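Local coordinates for betainyl-CoA thiolase (Pseudomonas putida, PDB 2HLJ), which probably transfers or hydrolyses the acyl group of a coenzyme A thioester, probably betainyl-CoA, as a hotdog-fold member of the thioesterase-like superfamily, at residues T74-T80 and Y93-A99; V104-E109 and Q147-R151. One frame throughout, in Å; residues are numbered along the deposited sequence.

In the fold
Interaction 1 comes first along the chain and pairs the two arms of the hairpin formed by strands 75-85 and 89-98; interaction 2 follows it, setting strand 104-114 against the loop 147-151 that comes after helix 127-138. Their centres lie about 12 Å apart. Strands 89-98 and 104-114 are neighbours in the same antiparallel sheet, and backbone pairing probably joins them through H94 O to S108 N and L96 N to A106 O, both 2.8 Å. One face of this sheet packs on helix 25-43, the hotdog arrangement. On the other, H97 and S95 touch V104, and Y93, whose OH accepts a hydrogen bond from Y148 N, ties the hairpin to the C-terminal loop lying on that face.

Interaction 1: residues T74-T80 and Y93-A99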
ATOM      1  N   THR A  74      -8.957  -2.979 -17.905  1.00 18.03           N
ATOM      2  CA  THR A  74      -8.067  -4.086 -17.927  1.00 16.86           C
ATOM      3  C   THR A  74      -8.573  -5.197 -16.996  1.00 17.86           C
ATOM      4  O   THR A  74      -8.959  -4.928 -15.831  1.00 15.24           O
ATOM      5  CB  THR A  74      -6.664  -3.651 -17.516  1.00 20.50           C
ATOM      6  OG1 THR A  74      -6.225  -2.587 -18.375  1.00 20.86           O
ATOM      7  CG2 THR A  74      -5.703  -4.812 -17.641  1.00 20.58           C
ATOM      8  N   GLU A  75      -8.597  -6.432 -17.519  1.00 17.26           N
ATOM      9  CA  GLU A  75      -8.914  -7.619 -16.720  1.00 20.25           C
ATOM     10  C   GLU A  75      -7.632  -8.083 -16.067  1.00 16.75           C
ATOM     11  O   GLU A  75      -6.683  -8.402 -16.750  1.00 16.77           O
ATOM     12  CB  GLU A  75      -9.485  -8.728 -17.596  1.00 22.16           C
ATOM     13  CG  GLU A  75     -10.845  -8.342 -18.203  1.00 24.18           C
ATOM     14  CD  GLU A  75     -11.197  -9.137 -19.480  1.00 31.14           C
ATOM     15  OE1 GLU A  75     -10.528  -8.942 -20.528  1.00 50.23           O
ATOM     16  OE2 GLU A  75     -12.167  -9.921 -19.432  1.00 38.91           O
ATOM     17  N   VAL A  76      -7.619  -8.118 -14.746  1.00 16.98           N
ATOM     18  CA  VAL A  76      -6.416  -8.457 -14.022  1.00 17.26           C
ATOM     19  C   VAL A  76      -6.717  -9.579 -13.047  1.00 18.16           C
ATOM     20  O   VAL A  76      -7.868  -9.792 -12.673  1.00 18.22           O
ATOM     21  CB  VAL A  76      -5.803  -7.224 -13.266  1.00 19.63           C
ATOM     22  CG1 VAL A  76      -5.363  -6.120 -14.252  1.00 16.22           C
ATOM     23  CG2 VAL A  76      -6.748  -6.671 -12.158  1.00 18.85           C
ATOM     24  N   TRP A  77      -5.670 -10.278 -12.633  1.00 17.34           N
ATOM     25  CA  TRP A  77      -5.772 -11.292 -11.600  1.00 18.45           C
ATOM     26  C   TRP A  77      -4.578 -11.241 -10.672  1.00 19.48           C
ATOM     27  O   TRP A  77      -3.498 -10.747 -11.035  1.00 16.35           O
ATOM     28  CB  TRP A  77      -5.917 -12.720 -12.196  1.00 15.55           C
ATOM     29  CG  TRP A  77      -4.738 -13.300 -12.868  1.00 18.59           C
ATOM     30  CD1 TRP A  77      -3.697 -13.980 -12.273  1.00 21.48           C
ATOM     31  CD2 TRP A  77      -4.475 -13.323 -14.271  1.00 17.11           C
ATOM     32  NE1 TRP A  77      -2.809 -14.398 -13.232  1.00 17.54           N
ATOM     33  CE2 TRP A  77      -3.255 -13.993 -14.461  1.00 19.39           C
ATOM     34  CE3 TRP A  77      -5.143 -12.814 -15.396  1.00 22.67           C
ATOM     35  CZ2 TRP A  77      -2.682 -14.167 -15.724  1.00 15.30           C
ATOM     36  CZ3 TRP A  77      -4.578 -13.006 -16.642  1.00 19.47           C
ATOM     37  CH2 TRP A  77      -3.351 -13.656 -16.790  1.00 20.65           C
ATOM     38  N   VAL A  78      -4.781 -11.797  -9.475  1.00 20.64           N
ATOM     39  CA  VAL A  78      -3.728 -11.878  -8.471  1.00 17.86           C
ATOM     40  C   VAL A  78      -3.222 -13.282  -8.327  1.00 17.19           C
ATOM     41  O   VAL A  78      -4.013 -14.210  -8.216  1.00 16.20           O
ATOM     42  CB  VAL A  78      -4.253 -11.399  -7.084  1.00 19.03           C
ATOM     43  CG1 VAL A  78      -3.127 -11.302  -6.090  1.00 15.67           C
ATOM     44  CG2 VAL A  78      -4.962 -10.084  -7.224  1.00 17.00           C
ATOM     45  N   GLN A  79      -1.890 -13.434  -8.297  1.00 17.86           N
ATOM     46  CA  GLN A  79      -1.259 -14.682  -7.889  1.00 18.78           C
ATOM     47  C   GLN A  79      -0.705 -14.518  -6.480  1.00 19.83           C
ATOM     48  O   GLN A  79      -0.235 -13.461  -6.111  1.00 17.65           O
ATOM     49  CB  GLN A  79      -0.142 -15.088  -8.881  1.00 17.99           C
ATOM     50  CG  GLN A  79      -0.776 -15.621 -10.167  1.00 16.66           C
ATOM     51  CD  GLN A  79       0.168 -15.888 -11.299  1.00 21.80           C
ATOM     52  OE1 GLN A  79      -0.270 -15.878 -12.431  1.00 21.16           O
ATOM     53  NE2 GLN A  79       1.456 -16.110 -11.021  1.00 16.24           N
ATOM     54  N   THR A  80      -0.792 -15.563  -5.683  1.00 17.79           N
ATOM     55  CA  THR A  80      -0.480 -15.441  -4.263  1.00 18.90           C
ATOM     56  C   THR A  80       0.398 -16.618  -3.852  1.00 20.74           C
ATOM     57  O   THR A  80       0.102 -17.762  -4.193  1.00 22.55           O
ATOM     58  CB  THR A  80      -1.725 -15.395  -3.408  1.00 18.89           C
ATOM     59  OG1 THR A  80      -2.614 -14.330  -3.835  1.00 23.06           O
ATOM     60  CG2 THR A  80      -1.350 -15.223  -1.949  1.00 23.66           C
ATOM     61  N   TYR A  93       2.927 -13.054  -0.477  1.00 18.46           N
ATOM     62  CA  TYR A  93       3.434 -12.317  -1.621  1.00 18.76           C
ATOM     63  C   TYR A  93       2.367 -12.383  -2.676  1.00 17.06           C
ATOM     64  O   TYR A  93       1.957 -13.481  -3.037  1.00 17.87           O
ATOM     65  CB  TYR A  93       4.724 -12.983  -2.150  1.00 16.99           C
ATOM     66  CG  TYR A  93       5.378 -12.301  -3.350  1.00 17.39           C
ATOM     67  CD1 TYR A  93       6.214 -11.233  -3.175  1.00 17.77           C
ATOM     68  CD2 TYR A  93       5.187 -12.764  -4.638  1.00 11.85           C
ATOM     69  CE1 TYR A  93       6.837 -10.611  -4.234  1.00 20.25           C
ATOM     70  CE2 TYR A  93       5.796 -12.154  -5.722  1.00 18.50           C
ATOM     71  CZ  TYR A  93       6.627 -11.062  -5.503  1.00 22.39           C
ATOM     72  OH  TYR A  93       7.312 -10.443  -6.521  1.00 22.57           O
ATOM     73  N   HIS A  94       1.848 -11.220  -3.084  1.00 17.97           N
ATOM     74  CA  HIS A  94       0.878 -11.115  -4.152  1.00 14.69           C
ATOM     75  C   HIS A  94       1.544 -10.497  -5.370  1.00 15.70           C
ATOM     76  O   HIS A  94       2.408  -9.619  -5.234  1.00 18.92           O
ATOM     77  CB  HIS A  94      -0.285 -10.188  -3.760  1.00 19.01           C
ATOM     78  CG  HIS A  94      -1.135 -10.673  -2.631  1.00 15.02           C
ATOM     79  ND1 HIS A  94      -1.834 -11.865  -2.667  1.00 17.54           N
ATOM     80  CD2 HIS A  94      -1.441 -10.088  -1.449  1.00 28.77           C
ATOM     81  CE1 HIS A  94      -2.518 -11.994  -1.547  1.00 28.71           C
ATOM     82  NE2 HIS A  94      -2.332 -10.910  -0.812  1.00 21.21           N
ATOM     83  N   SER A  95       1.163 -10.957  -6.555  1.00 16.46           N
ATOM     84  CA  SER A  95       1.587 -10.346  -7.796  1.00 16.52           C
ATOM     85  C   SER A  95       0.347 -10.120  -8.683  1.00 18.36           C
ATOM     86  O   SER A  95      -0.662 -10.837  -8.580  1.00 19.47           O
ATOM     87  CB  SER A  95       2.689 -11.162  -8.492  1.00 17.16           C
ATOM     88  OG  SER A  95       2.259 -12.510  -8.751  1.00 19.21           O
ATOM     89  N   LEU A  96       0.396  -9.068  -9.484  1.00 18.87           N
ATOM     90  CA  LEU A  96      -0.732  -8.675 -10.321  1.00 18.00           C
ATOM     91  C   LEU A  96      -0.388  -8.940 -11.762  1.00 17.00           C
ATOM     92  O   LEU A  96       0.716  -8.651 -12.200  1.00 18.83           O
ATOM     93  CB  LEU A  96      -1.096  -7.202 -10.142  1.00 17.86           C
ATOM     94  CG  LEU A  96      -2.429  -6.720 -10.760  1.00 15.90           C
ATOM     95  CD1 LEU A  96      -3.658  -7.282 -10.068  1.00 20.52           C
ATOM     96  CD2 LEU A  96      -2.471  -5.201 -10.800  1.00 17.74           C
ATOM     97  N   HIS A  97      -1.368  -9.453 -12.510  1.00 20.36           N
ATOM     98  CA  HIS A  97      -1.139  -9.963 -13.867  1.00 16.85           C
ATOM     99  C   HIS A  97      -2.293  -9.609 -14.795  1.00 19.69           C
ATOM    100  O   HIS A  97      -3.432  -9.362 -14.339  1.00 17.05           O
ATOM    101  CB  HIS A  97      -1.019 -11.506 -13.841  1.00 17.44           C
ATOM    102  CG  HIS A  97       0.025 -12.018 -12.892  1.00 17.58           C
ATOM    103  ND1 HIS A  97       1.245 -12.497 -13.311  1.00 17.84           N
ATOM    104  CD2 HIS A  97       0.020 -12.124 -11.545  1.00 18.33           C
ATOM    105  CE1 HIS A  97       1.965 -12.840 -12.256  1.00 21.20           C
ATOM    106  NE2 HIS A  97       1.245 -12.615 -11.167  1.00 17.95           N
ATOM    107  N   ARG A  98      -1.990  -9.634 -16.098  1.00 22.14           N
ATOM    108  CA  ARG A  98      -2.995  -9.547 -17.165  1.00 21.95           C
ATOM    109  C   ARG A  98      -2.608 -10.459 -18.316  1.00 22.34           C
ATOM    110  O   ARG A  98      -1.441 -10.816 -18.459  1.00 18.36           O
ATOM    111  CB  ARG A  98      -3.150  -8.125 -17.682  1.00 21.81           C
ATOM    112  CG  ARG A  98      -1.959  -7.566 -18.439  1.00 22.27           C
ATOM    113  CD  ARG A  98      -2.272  -6.134 -18.876  1.00 22.00           C
ATOM    114  NE  ARG A  98      -1.202  -5.492 -19.644  1.00 21.15           N
ATOM    115  CZ  ARG A  98      -0.937  -5.694 -20.930  1.00 28.14           C
ATOM    116  NH1 ARG A  98      -1.630  -6.560 -21.659  1.00 27.88           N
ATOM    117  NH2 ARG A  98       0.053  -5.027 -21.501  1.00 27.83           N
ATOM    118  N   ALA A  99      -3.597 -10.841 -19.127  1.00 23.05           N
ATOM    119  CA  ALA A  99      -3.344 -11.732 -20.279  1.00 23.39           C
ATOM    120  C   ALA A  99      -2.479 -11.049 -21.323  1.00 24.77           C
ATOM    121  O   ALA A  99      -2.607  -9.836 -21.567  1.00 25.33           O
ATOM    122  CB  ALA A  99      -4.673 -12.177 -20.913  1.00 22.21           C
TER
HETATM  123  O   HOH W   1      -6.271 -10.183 -18.588  1.00 21.08           O
HETATM  124  O   HOH W   2       2.676 -14.220  -6.429  1.00 29.17           O
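V76, V78 and L96 make the apolar centre, with L96 CD1 lying 3.8 Å from V76 CG2 and 4.2 Å from V78 CG2. This face of the sheet is turned to helix 25-43, whose I31, F32 and A35 meet V78. The strands form an antiparallel beta hairpin of the hotdog sheet, their axes 4.6 Å apart at closest and 152° between directions. V78-L96 and T80-H94 are non-hydrogen-bonded pairs. W77-H97 and Q79-S95 are hydrogen-bonded pairs, each closed by two backbone bonds: W77 N to H97 O is 3.0 Å, and H97 N to W77 O, Q79 N to S95 O and S95 N to Q79 O are each 2.9 Å. CA-H...O contacts fill the gaps, such as V76 CA to H97 O at 3.1 Å. On the opposite face W77 packs against H97: H97 CB sits over the five-membered ring of W77, 3.6 Å from its centroid, a CH-pi contact, while the H97 ring, its plane only 9° from that ring's, is slid aside, the two centroids 5.0 Å apart. Polar groups continue this layer. W77 NE1 donates to Q79 OE1 (3.0 Å), Q79 CD lies over the H97 ring, and H97 NE2 bonds S95 OG (2.6 Å). On the helix-facing side, T80 OG1 and H94 ND1 share a hydrogen bond of 2.8 Å, extended by T80 to T7 and by H94 to T36. Near the open end of the hairpin, a water links E75 O (2.6 Å) to A99 N (2.8 Å). The chemistry thus divides by face: mainly aliphatic contact, ending in one buried polar pair, toward the helix, and an aromatic-polar layer on the outer side.

Interaction 2: residues V104-E109 and Q147-R151; sequences VLAASE and QYMGR
E109, Y148 and A107 carry most of this contact, which buries 233 Å² between a strand and a loop without regular structure. Residues 106-109 are extended, after a corner at L105; A107 and E109 direct CA-to-CB toward the loop, A106 and S108 away from it. The nearest CA pairs are A107-Y148 (6.5 Å) and E109-M149 (6.3 Å). Y148 centres an inverse gamma turn (phi/psi -98/74), with a weak M149 N to Q147 O bond of 3.2 Å; Y148 N donates to Y93 OH. Its ring (chi1 m, chi2 -86°) lies obliquely against A107 and V104: CD2 of Y148 is 3.9 Å from A107 CB, and CE2 of Y148 is 4.0 Å from V104 CG2. E109 is extended (chi1 and chi2 t), so its OE1 accepts a 3.0 Å bond from G150 N, while OE2 is taken by H91. The selenium of M149, a selenomethionine, lies 3.9 Å from E109 CD. G150 has positive phi (58/30), and R151 N donates to a water (3.0 Å) that also bonds E109 OE1 (2.8 Å). E109 also packs on I153 of the second subunit. The sheet containing strand 104-114, with helix 25-43 on one face, is the hotdog fold; here the C-terminal loop covers part of the other face, close to the second subunit.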
ATOM      1  N   VAL A 104       5.159  -9.198 -14.209  1.00 24.31           N
ATOM      2  CA  VAL A 104       4.190  -8.680 -13.268  1.00 21.48           C
ATOM      3  C   VAL A 104       3.957  -7.180 -13.484  1.00 20.41           C
ATOM      4  O   VAL A 104       4.862  -6.429 -13.829  1.00 19.34           O
ATOM      5  CB  VAL A 104       4.523  -8.979 -11.793  1.00 22.42           C
ATOM      6  CG1 VAL A 104       4.605 -10.491 -11.578  1.00 22.26           C
ATOM      7  CG2 VAL A 104       5.800  -8.265 -11.354  1.00 28.63           C
ATOM      8  N   LEU A 105       2.712  -6.776 -13.263  1.00 17.24           N
ATOM      9  CA  LEU A 105       2.309  -5.391 -13.264  1.00 19.22           C
ATOM     10  C   LEU A 105       2.658  -4.697 -11.966  1.00 19.25           C
ATOM     11  O   LEU A 105       2.901  -3.476 -11.943  1.00 19.12           O
ATOM     12  CB  LEU A 105       0.791  -5.311 -13.471  1.00 17.52           C
ATOM     13  CG  LEU A 105       0.243  -6.026 -14.714  1.00 16.01           C
ATOM     14  CD1 LEU A 105      -1.254  -5.912 -14.783  1.00 17.01           C
ATOM     15  CD2 LEU A 105       0.882  -5.412 -15.942  1.00 15.99           C
ATOM     16  N   ALA A 106       2.537  -5.456 -10.879  1.00 20.04           N
ATOM     17  CA  ALA A 106       2.865  -5.014  -9.528  1.00 20.74           C
ATOM     18  C   ALA A 106       3.018  -6.249  -8.659  1.00 18.08           C
ATOM     19  O   ALA A 106       2.533  -7.319  -9.015  1.00 20.17           O
ATOM     20  CB  ALA A 106       1.750  -4.157  -8.966  1.00 20.73           C
ATOM     21  N   ALA A 107       3.695  -6.087  -7.534  1.00 20.21           N
ATOM     22  CA  ALA A 107       3.916  -7.170  -6.551  1.00 17.59           C
ATOM     23  C   ALA A 107       3.949  -6.570  -5.139  1.00 17.09           C
ATOM     24  O   ALA A 107       4.352  -5.397  -4.960  1.00 16.96           O
ATOM     25  CB  ALA A 107       5.218  -7.904  -6.880  1.00 20.21           C
ATOM     26  N   SER A 108       3.536  -7.339  -4.132  1.00 14.86           N
ATOM     27  CA  SER A 108       3.546  -6.860  -2.763  1.00 17.11           C
ATOM     28  C   SER A 108       3.873  -7.968  -1.816  1.00 19.08           C
ATOM     29  O   SER A 108       3.233  -9.020  -1.867  1.00 17.91           O
ATOM     30  CB  SER A 108       2.151  -6.322  -2.379  1.00 20.00           C
ATOM     31  OG  SER A 108       2.199  -5.773  -1.082  1.00 21.48           O
ATOM     32  N   GLU A 109       4.835  -7.709  -0.924  1.00 17.62           N
ATOM     33  CA  GLU A 109       5.195  -8.590   0.164  1.00 19.25           C
ATOM     34  C   GLU A 109       4.501  -8.057   1.397  1.00 19.58           C
ATOM     35  O   GLU A 109       4.568  -6.864   1.648  1.00 16.62           O
ATOM     36  CB  GLU A 109       6.723  -8.522   0.378  1.00 16.65           C
ATOM     37  CG  GLU A 109       7.242  -9.552   1.369  1.00 23.92           C
ATOM     38  CD  GLU A 109       8.695  -9.343   1.745  1.00 20.99           C
ATOM     39  OE1 GLU A 109       9.317  -8.371   1.241  1.00 20.59           O
ATOM     40  OE2 GLU A 109       9.221 -10.166   2.535  1.00 25.23           O
ATOM     41  N   GLN A 147      10.148 -12.175  -6.783  1.00 29.82           N
ATOM     42  CA  GLN A 147      11.224 -11.267  -7.119  1.00 30.94           C
ATOM     43  C   GLN A 147      11.347 -10.087  -6.141  1.00 27.93           C
ATOM     44  O   GLN A 147      12.451  -9.729  -5.735  1.00 30.51           O
ATOM     45  CB  GLN A 147      11.025 -10.778  -8.539  1.00 30.54           C
ATOM     46  CG  GLN A 147      12.155  -9.931  -9.042  1.00 34.25           C
ATOM     47  CD  GLN A 147      11.962  -9.530 -10.480  1.00 35.68           C
ATOM     48  OE1 GLN A 147      11.057 -10.032 -11.158  1.00 40.25           O
ATOM     49  NE2 GLN A 147      12.805  -8.610 -10.959  1.00 43.47           N
ATOM     50  N   TYR A 148      10.212  -9.510  -5.764  1.00 25.63           N
ATOM     51  CA  TYR A 148      10.163  -8.230  -5.036  1.00 23.13           C
ATOM     52  C   TYR A 148      10.013  -8.473  -3.533  1.00 24.35           C
ATOM     53  O   TYR A 148       8.949  -8.276  -2.921  1.00 24.07           O
ATOM     54  CB  TYR A 148       9.047  -7.348  -5.632  1.00 23.63           C
ATOM     55  CG  TYR A 148       9.361  -7.028  -7.078  1.00 19.71           C
ATOM     56  CD1 TYR A 148      10.162  -5.956  -7.415  1.00 22.31           C
ATOM     57  CD2 TYR A 148       8.894  -7.835  -8.106  1.00 26.02           C
ATOM     58  CE1 TYR A 148      10.489  -5.690  -8.736  1.00 16.88           C
ATOM     59  CE2 TYR A 148       9.199  -7.557  -9.435  1.00 22.59           C
ATOM     60  CZ  TYR A 148      10.008  -6.501  -9.726  1.00 20.16           C
ATOM     61  OH  TYR A 148      10.305  -6.256 -11.021  1.00 22.36           O
HETATM   62  N   MSE A 149      11.128  -8.916  -2.963  1.00 26.53           N
HETATM   63  CA  MSE A 149      11.239  -9.313  -1.583  1.00 27.23           C
HETATM   64  C   MSE A 149      12.328  -8.514  -0.958  1.00 25.63           C
HETATM   65  O   MSE A 149      13.329  -8.269  -1.603  1.00 29.13           O
HETATM   66  CB  MSE A 149      11.712 -10.757  -1.529  1.00 30.34           C
HETATM   67  CG  MSE A 149      10.768 -11.664  -2.180  1.00 34.35           C
HETATM   68 SE   MSE A 149       9.540 -12.099  -0.830  0.75 58.96          SE
HETATM   69  CE  MSE A 149      10.682 -13.756  -0.372  1.00 32.45           C
ATOM     70  N   GLY A 150      12.179  -8.188   0.321  1.00 24.04           N
ATOM     71  CA  GLY A 150      13.221  -7.496   1.057  1.00 22.29           C
ATOM     72  C   GLY A 150      13.584  -6.169   0.424  1.00 21.12           C
ATOM     73  O   GLY A 150      14.710  -5.705   0.556  1.00 18.70           O
ATOM     74  N   ARG A 151      12.626  -5.521  -0.241  1.00 21.32           N
ATOM     75  CA  ARG A 151      12.938  -4.301  -0.983  1.00 21.07           C
ATOM     76  C   ARG A 151      13.017  -3.059  -0.083  1.00 23.06           C
ATOM     77  O   ARG A 151      12.286  -2.941   0.905  1.00 24.82           O
ATOM     78  CB  ARG A 151      11.900  -4.086  -2.105  1.00 22.45           C
ATOM     79  CG  ARG A 151      11.936  -5.157  -3.181  1.00 26.19           C
ATOM     80  CD  ARG A 151      13.293  -5.148  -3.802  1.00 33.56           C
ATOM     81  NE  ARG A 151      13.455  -6.039  -4.934  1.00 41.27           N
ATOM     82  CZ  ARG A 151      13.666  -5.653  -6.191  1.00 35.52           C
ATOM     83  NH1 ARG A 151      13.701  -4.363  -6.523  1.00 24.18           N
ATOM     84  NH2 ARG A 151      13.824  -6.581  -7.125  1.00 40.90           N
TER
HETATM   85  O   HOH W   3       9.653  -6.122  -0.443  1.00 21.33           O